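3-hydroxyisobutyrate dehydrogenase family protein (Geobacter sulfurreducens, PDB 3PDU) probably reduces succinic semialdehyde to gamma-hydroxybutyrate with an NADP(H) cofactor, as a member of the beta-hydroxyacid dehydrogenase family. Local coordinates at residues Cys58-Arg72 with Arg89-Thr101. Sequence-based numbering, arbitrary orientation.
Sequences CDITIAMLADPAAAR and RGYIDMSTVDDET. With NAP (NADP nicotinamide-adenine-dinucleotide phosphate), chain I.
Leu65 N donates to Ser95 OG at 2.7 Å, and that hydroxyl in turn donates a hydrogen bond to the syn lone pair of Asp93 OD1. Because OD1 also accepts from Ser95 N, closing an Asx turn, the serine is fixed where strands 60-63 and 90-93 end. These run parallel at 18°, joined by five backbone bonds from Asp59 O–Gly90 N to Ala63 O–Met94 N (2.8 Å). Packing is tight here: Ile62 CG2 meets Met94 SD at 3.5 Å, and on the other face Ala63 CB lies 3.1 Å from Tyr91 OH. With CG anti to the backbone N (chi1 -173°), the tyrosine ring lies beside Thr61 CG2 and its hydroxyl against Ala63 CB. Pro68 CG packs on Val97 CB.

The Arg72 guanidinium, beside exposed Glu100, is the looser, solvent side. Its NE donates to Thr101 OG1 at 3.1 Å, 144° at the hydrogen, NH2 adds a weak bond, and a water bridges NH2 and OG1. An alanine in place of Arg72 would probably leave Thr101 OG1, which still donates to Asp98 OD1, without the hydrogen bonds it accepts from the arginine. Thr96 N donates to O3D of the nicotinamide ribose at 3.0 Å; NADP thus lies over the carboxyl ends of both strands, as in a Rossmann-type beta-alpha-beta unit.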
loop_
_atom_site.group_PDB
_atom_site.type_symbol
_atom_site.label_atom_id
_atom_site.label_comp_id
_atom_site.label_asym_id
_atom_site.label_seq_id
_atom_site.Cartn_x
_atom_site.Cartn_y
_atom_site.Cartn_z
ATOM N N CYS A 58 -42.796 -4.287 -21.697
ATOM C CA CYS A 58 -42.716 -2.972 -21.063
ATOM C C CYS A 58 -41.993 -1.932 -21.918
ATOM O O CYS A 58 -40.978 -2.230 -22.541
ATOM C CB CYS A 58 -42.022 -3.091 -19.714
ATOM S SG CYS A 58 -42.918 -4.116 -18.537
ATOM N N ASP A 59 -42.509 -0.707 -21.933
ATOM C CA ASP A 59 -41.901 0.346 -22.750
ATOM C C ASP A 59 -40.510 0.714 -22.257
ATOM O O ASP A 59 -39.630 1.044 -23.048
ATOM C CB ASP A 59 -42.784 1.600 -22.773
ATOM C CG ASP A 59 -44.112 1.348 -23.441
ATOM O OD1 ASP A 59 -44.120 0.920 -24.619
ATOM O OD2 ASP A 59 -45.145 1.558 -22.783
ATOM N N ILE A 60 -40.325 0.679 -20.941
ATOM C CA ILE A 60 -39.041 1.021 -20.348
ATOM C C ILE A 60 -38.770 0.074 -19.199
ATOM O O ILE A 60 -39.562 -0.007 -18.252
ATOM C CB ILE A 60 -39.020 2.471 -19.803
ATOM C CG1 ILE A 60 -39.292 3.484 -20.927
ATOM C CG2 ILE A 60 -37.693 2.765 -19.100
ATOM C CD1 ILE A 60 -39.251 4.930 -20.451
ATOM N N THR A 61 -37.667 -0.655 -19.289
ATOM C CA THR A 61 -37.291 -1.578 -18.233
ATOM C C THR A 61 -36.004 -1.122 -17.580
ATOM O O THR A 61 -35.012 -0.828 -18.256
ATOM C CB THR A 61 -37.096 -3.000 -18.767
ATOM O OG1 THR A 61 -38.347 -3.487 -19.269
ATOM C CG2 THR A 61 -36.577 -3.930 -17.650
ATOM N N ILE A 62 -36.040 -1.061 -16.256
ATOM C CA ILE A 62 -34.891 -0.671 -15.451
ATOM C C ILE A 62 -34.298 -1.910 -14.781
ATOM O O ILE A 62 -35.041 -2.821 -14.392
ATOM C CB ILE A 62 -35.343 0.316 -14.372
ATOM C CG1 ILE A 62 -35.762 1.643 -15.012
ATOM C CG2 ILE A 62 -34.255 0.540 -13.339
ATOM C CD1 ILE A 62 -36.357 2.631 -14.000
ATOM N N ALA A 63 -32.971 -1.961 -14.670
ATOM C CA ALA A 63 -32.309 -3.059 -13.968
ATOM C C ALA A 63 -31.426 -2.535 -12.829
ATOM O O ALA A 63 -30.779 -1.500 -12.947
ATOM C CB ALA A 63 -31.483 -3.912 -14.948
ATOM N N MET A 64 -31.407 -3.250 -11.711
ATOM C CA MET A 64 -30.586 -2.832 -10.576
ATOM C C MET A 64 -29.926 -4.077 -9.994
ATOM O O MET A 64 -30.416 -4.657 -9.030
ATOM C CB MET A 64 -31.439 -2.116 -9.527
ATOM C CG MET A 64 -30.631 -1.379 -8.466
ATOM S SD MET A 64 -29.462 -0.247 -9.241
ATOM C CE MET A 64 -28.997 0.794 -7.872
ATOM N N LEU A 65 -28.816 -4.484 -10.599
ATOM C CA LEU A 65 -28.227 -5.802 -10.339
ATOM C C LEU A 65 -26.877 -5.677 -9.643
ATOM O O LEU A 65 -26.287 -4.606 -9.621
ATOM C CB LEU A 65 -28.077 -6.579 -11.653
ATOM C CG LEU A 65 -29.397 -6.777 -12.406
ATOM C CD1 LEU A 65 -29.168 -7.227 -13.848
ATOM C CD2 LEU A 65 -30.309 -7.762 -11.657
ATOM N N ALA A 66 -26.397 -6.783 -9.084
ATOM C CA ALA A 66 -25.226 -6.768 -8.210
ATOM C C ALA A 66 -23.953 -6.231 -8.867
ATOM O O ALA A 66 -23.267 -5.378 -8.302
ATOM C CB ALA A 66 -24.968 -8.172 -7.660
ATOM N N ASP A 67 -23.623 -6.747 -10.046
ATOM C CA ASP A 67 -22.281 -6.551 -10.577
ATOM C C ASP A 67 -22.217 -6.867 -12.068
ATOM O O ASP A 67 -23.219 -7.270 -12.658
ATOM C CB ASP A 67 -21.271 -7.386 -9.771
ATOM C CG ASP A 67 -21.561 -8.889 -9.808
ATOM O OD1 ASP A 67 -22.414 -9.343 -10.597
ATOM O OD2 ASP A 67 -20.910 -9.629 -9.039
ATOM N N PRO A 68 -21.042 -6.662 -12.694
ATOM C CA PRO A 68 -20.959 -6.932 -14.127
ATOM C C PRO A 68 -21.395 -8.348 -14.499
ATOM O O PRO A 68 -22.052 -8.514 -15.516
ATOM C CB PRO A 68 -19.474 -6.717 -14.435
ATOM C CG PRO A 68 -19.065 -5.665 -13.445
ATOM C CD PRO A 68 -19.819 -6.012 -12.185
ATOM N N ALA A 69 -21.040 -9.350 -13.699
ATOM C CA ALA A 69 -21.444 -10.712 -14.026
ATOM C C ALA A 69 -22.968 -10.839 -14.055
ATOM O O ALA A 69 -23.535 -11.444 -14.973
ATOM C CB ALA A 69 -20.835 -11.712 -13.046
ATOM N N ALA A 70 -23.632 -10.279 -13.045
ATOM C CA ALA A 70 -25.098 -10.314 -13.002
ATOM C C ALA A 70 -25.710 -9.561 -14.182
ATOM O O ALA A 70 -26.658 -10.045 -14.820
ATOM C CB ALA A 70 -25.620 -9.740 -11.685
ATOM N N ALA A 71 -25.181 -8.371 -14.459
ATOM C CA ALA A 71 -25.697 -7.543 -15.547
ATOM C C ALA A 71 -25.578 -8.265 -16.880
ATOM O O ALA A 71 -26.477 -8.216 -17.709
ATOM C CB ALA A 71 -24.953 -6.207 -15.611
ATOM N N ARG A 72 -24.445 -8.908 -17.102
ATOM C CA ARG A 72 -24.250 -9.642 -18.340
ATOM C C ARG A 72 -25.128 -10.885 -18.434
ATOM O O ARG A 72 -25.653 -11.191 -19.494
ATOM C CB ARG A 72 -22.786 -10.037 -18.515
ATOM C CG ARG A 72 -21.890 -8.872 -18.906
ATOM C CD ARG A 72 -20.427 -9.302 -18.902
ATOM N NE ARG A 72 -19.533 -8.219 -19.311
ATOM C CZ ARG A 72 -19.191 -7.985 -20.574
ATOM N NH1 ARG A 72 -19.682 -8.749 -21.541
ATOM N NH2 ARG A 72 -18.367 -6.989 -20.875
ATOM N N ARG A 89 -38.217 -0.256 -27.614
ATOM C CA ARG A 89 -38.395 -0.338 -26.164
ATOM C C ARG A 89 -37.054 -0.089 -25.465
ATOM O O ARG A 89 -35.995 -0.410 -26.005
ATOM C CB ARG A 89 -39.008 -1.681 -25.756
ATOM C CG ARG A 89 -40.425 -1.873 -26.298
ATOM C CD ARG A 89 -41.041 -3.151 -25.779
ATOM N NE ARG A 89 -40.403 -4.343 -26.332
ATOM C CZ ARG A 89 -40.607 -4.796 -27.567
ATOM N NH1 ARG A 89 -41.410 -4.142 -28.399
ATOM N NH2 ARG A 89 -39.996 -5.894 -27.976
ATOM N N GLY A 90 -37.102 0.492 -24.274
ATOM C CA GLY A 90 -35.881 0.930 -23.616
ATOM C C GLY A 90 -35.390 0.027 -22.499
ATOM O O GLY A 90 -36.179 -0.595 -21.784
ATOM N N TYR A 91 -34.076 -0.014 -22.328
ATOM C CA TYR A 91 -33.469 -0.734 -21.220
ATOM C C TYR A 91 -32.535 0.230 -20.509
ATOM O O TYR A 91 -31.648 0.803 -21.138
ATOM C CB TYR A 91 -32.695 -1.954 -21.744
ATOM C CG TYR A 91 -32.171 -2.864 -20.655
ATOM C CD1 TYR A 91 -33.035 -3.447 -19.748
ATOM C CD2 TYR A 91 -30.807 -3.142 -20.540
ATOM C CE1 TYR A 91 -32.574 -4.283 -18.751
ATOM C CE2 TYR A 91 -30.330 -3.987 -19.537
ATOM C CZ TYR A 91 -31.228 -4.551 -18.647
ATOM O OH TYR A 91 -30.798 -5.389 -17.641
ATOM N N ILE A 92 -32.776 0.461 -19.220
ATOM C CA ILE A 92 -31.968 1.387 -18.441
ATOM C C ILE A 92 -31.284 0.601 -17.340
ATOM O O ILE A 92 -31.923 0.186 -16.378
ATOM C CB ILE A 92 -32.823 2.509 -17.804
ATOM C CG1 ILE A 92 -33.571 3.294 -18.893
ATOM C CG2 ILE A 92 -31.960 3.432 -16.950
ATOM C CD1 ILE A 92 -34.471 4.394 -18.362
ATOM N N ASP A 93 -29.988 0.374 -17.489
ATOM C CA ASP A 93 -29.272 -0.418 -16.498
ATOM C C ASP A 93 -28.667 0.513 -15.470
ATOM O O ASP A 93 -27.776 1.313 -15.774
ATOM C CB ASP A 93 -28.206 -1.302 -17.166
ATOM C CG ASP A 93 -27.718 -2.435 -16.251
ATOM O OD1 ASP A 93 -28.040 -2.423 -15.045
ATOM O OD2 ASP A 93 -27.010 -3.338 -16.742
ATOM N N MET A 94 -29.175 0.428 -14.249
ATOM C CA MET A 94 -28.738 1.314 -13.178
ATOM C C MET A 94 -27.745 0.623 -12.247
ATOM O O MET A 94 -27.321 1.198 -11.238
ATOM C CB MET A 94 -29.958 1.836 -12.414
ATOM C CG MET A 94 -30.919 2.587 -13.346
ATOM S SD MET A 94 -32.317 3.390 -12.520
ATOM C CE MET A 94 -31.578 4.918 -11.966
ATOM N N SER A 95 -27.373 -0.609 -12.601
ATOM C CA SER A 95 -26.364 -1.376 -11.864
ATOM C C SER A 95 -25.003 -0.681 -11.918
ATOM O O SER A 95 -24.658 -0.069 -12.933
ATOM C CB SER A 95 -26.198 -2.765 -12.505
ATOM O OG SER A 95 -27.434 -3.425 -12.699
ATOM N N THR A 96 -24.204 -0.802 -10.857
ATOM C CA THR A 96 -22.832 -0.296 -10.919
ATOM C C THR A 96 -21.933 -1.353 -11.552
ATOM O O THR A 96 -21.688 -2.393 -10.951
ATOM C CB THR A 96 -22.288 0.115 -9.533
ATOM O OG1 THR A 96 -23.076 1.197 -9.021
ATOM C CG2 THR A 96 -20.808 0.578 -9.629
ATOM N N VAL A 97 -21.468 -1.077 -12.768
ATOM C CA VAL A 97 -20.636 -1.998 -13.532
ATOM C C VAL A 97 -19.509 -1.198 -14.191
ATOM O O VAL A 97 -19.479 0.036 -14.110
ATOM C CB VAL A 97 -21.456 -2.740 -14.641
ATOM C CG1 VAL A 97 -22.572 -3.627 -14.029
ATOM C CG2 VAL A 97 -22.047 -1.744 -15.642
ATOM N N ASP A 98 -18.586 -1.886 -14.847
ATOM C CA ASP A 98 -17.535 -1.198 -15.600
ATOM C C ASP A 98 -18.067 -0.693 -16.941
ATOM O O ASP A 98 -19.104 -1.162 -17.425
ATOM C CB ASP A 98 -16.376 -2.154 -15.859
ATOM C CG ASP A 98 -16.800 -3.363 -16.656
ATOM O OD1 ASP A 98 -17.480 -4.257 -16.093
ATOM O OD2 ASP A 98 -16.454 -3.425 -17.851
ATOM N N ASP A 99 -17.332 0.238 -17.551
ATOM C CA ASP A 99 -17.717 0.836 -18.820
ATOM C C ASP A 99 -17.665 -0.150 -19.986
ATOM O O ASP A 99 -18.385 0.016 -20.960
ATOM C CB ASP A 99 -16.886 2.096 -19.138
ATOM C CG ASP A 99 -15.380 1.863 -19.058
ATOM O OD1 ASP A 99 -14.929 1.002 -18.278
ATOM O OD2 ASP A 99 -14.632 2.576 -19.756
ATOM N N GLU A 100 -16.830 -1.181 -19.897
ATOM C CA GLU A 100 -16.802 -2.170 -20.978
ATOM C C GLU A 100 -18.080 -3.013 -20.988
ATOM O O GLU A 100 -18.615 -3.342 -22.050
ATOM C CB GLU A 100 -15.531 -3.031 -20.913
ATOM C CG GLU A 100 -14.262 -2.185 -21.062
ATOM C CD GLU A 100 -13.022 -2.984 -21.452
ATOM O OE1 GLU A 100 -12.757 -4.035 -20.832
ATOM O OE2 GLU A 100 -12.297 -2.538 -22.368
ATOM N N THR A 101 -18.581 -3.337 -19.802
ATOM C CA THR A 101 -19.845 -4.065 -19.664
ATOM C C THR A 101 -21.044 -3.246 -20.158
ATOM O O THR A 101 -21.849 -3.726 -20.968
ATOM C CB THR A 101 -20.066 -4.522 -18.193
ATOM O OG1 THR A 101 -19.089 -5.510 -17.858
ATOM C CG2 THR A 101 -21.463 -5.115 -17.984
HETATM P PA NAP I . -28.070 -6.533 -3.506
HETATM O O1A NAP I . -26.961 -7.461 -3.223
HETATM O O2A NAP I . -28.997 -6.351 -2.376
HETATM O O5B NAP I . -28.872 -6.964 -4.815
HETATM C C5B NAP I . -28.274 -7.486 -5.973
HETATM C C4B NAP I . -29.394 -7.830 -6.956
HETATM O O4B NAP I . -28.824 -8.452 -8.100
HETATM C C3B NAP I . -30.409 -8.831 -6.386
HETATM O O3B NAP I . -31.665 -8.555 -6.979
HETATM C C2B NAP I . -29.903 -10.163 -6.916
HETATM O O2B NAP I . -30.870 -11.163 -7.112
HETATM C C1B NAP I . -29.400 -9.719 -8.273
HETATM N N9A NAP I . -28.422 -10.648 -8.851
HETATM C C8A NAP I . -27.152 -10.924 -8.423
HETATM N N7A NAP I . -26.623 -11.836 -9.282
HETATM C C5A NAP I . -27.527 -12.119 -10.242
HETATM C C6A NAP I . -27.496 -12.957 -11.347
HETATM N N6A NAP I . -26.401 -13.674 -11.625
HETATM N N1A NAP I . -28.612 -13.034 -12.147
HETATM C C2A NAP I . -29.738 -12.284 -11.867
HETATM N N3A NAP I . -29.759 -11.453 -10.768
HETATM C C4A NAP I . -28.668 -11.378 -9.974
HETATM O O3 NAP I . -27.362 -5.171 -3.964
HETATM P PN NAP I . -27.829 -3.642 -3.994
HETATM O O1N NAP I . -27.240 -2.972 -2.821
HETATM O O2N NAP I . -29.277 -3.592 -4.317
HETATM O O5D NAP I . -26.967 -3.204 -5.278
HETATM C C5D NAP I . -27.445 -3.286 -6.602
HETATM C C4D NAP I . -26.510 -2.431 -7.448
HETATM O O4D NAP I . -26.581 -1.087 -7.017
HETATM C C3D NAP I . -25.057 -2.848 -7.248
HETATM O O3D NAP I . -24.371 -2.627 -8.471
HETATM C C2D NAP I . -24.525 -1.874 -6.217
HETATM O O2D NAP I . -23.119 -1.691 -6.306
HETATM C C1D NAP I . -25.296 -0.634 -6.649
HETATM N N1N NAP I . -25.475 0.406 -5.635
HETATM C C2N NAP I . -25.751 0.084 -4.335
HETATM C C3N NAP I . -25.945 1.100 -3.393
HETATM C C7N NAP I . -26.282 0.781 -1.955
HETATM O O7N NAP I . -26.088 1.781 -1.002
HETATM N N7N NAP I . -26.727 -0.422 -1.582
HETATM C C4N NAP I . -25.861 2.431 -3.799
HETATM C C5N NAP I . -25.601 2.750 -5.132
HETATM C C6N NAP I . -25.422 1.719 -6.048
HETATM P P2B NAP I . -31.172 -12.236 -5.948
HETATM O O1X NAP I . -31.683 -13.448 -6.669
HETATM O O2X NAP I . -29.896 -12.512 -5.181
HETATM O O3X NAP I . -32.197 -11.679 -5.005
HETATM O O HOH W 1 -38.340 -2.667 -21.849
HETATM O O HOH W 2 -28.162 -5.798 -17.598
HETATM O O HOH W 3 -16.500 -6.196 -19.323
#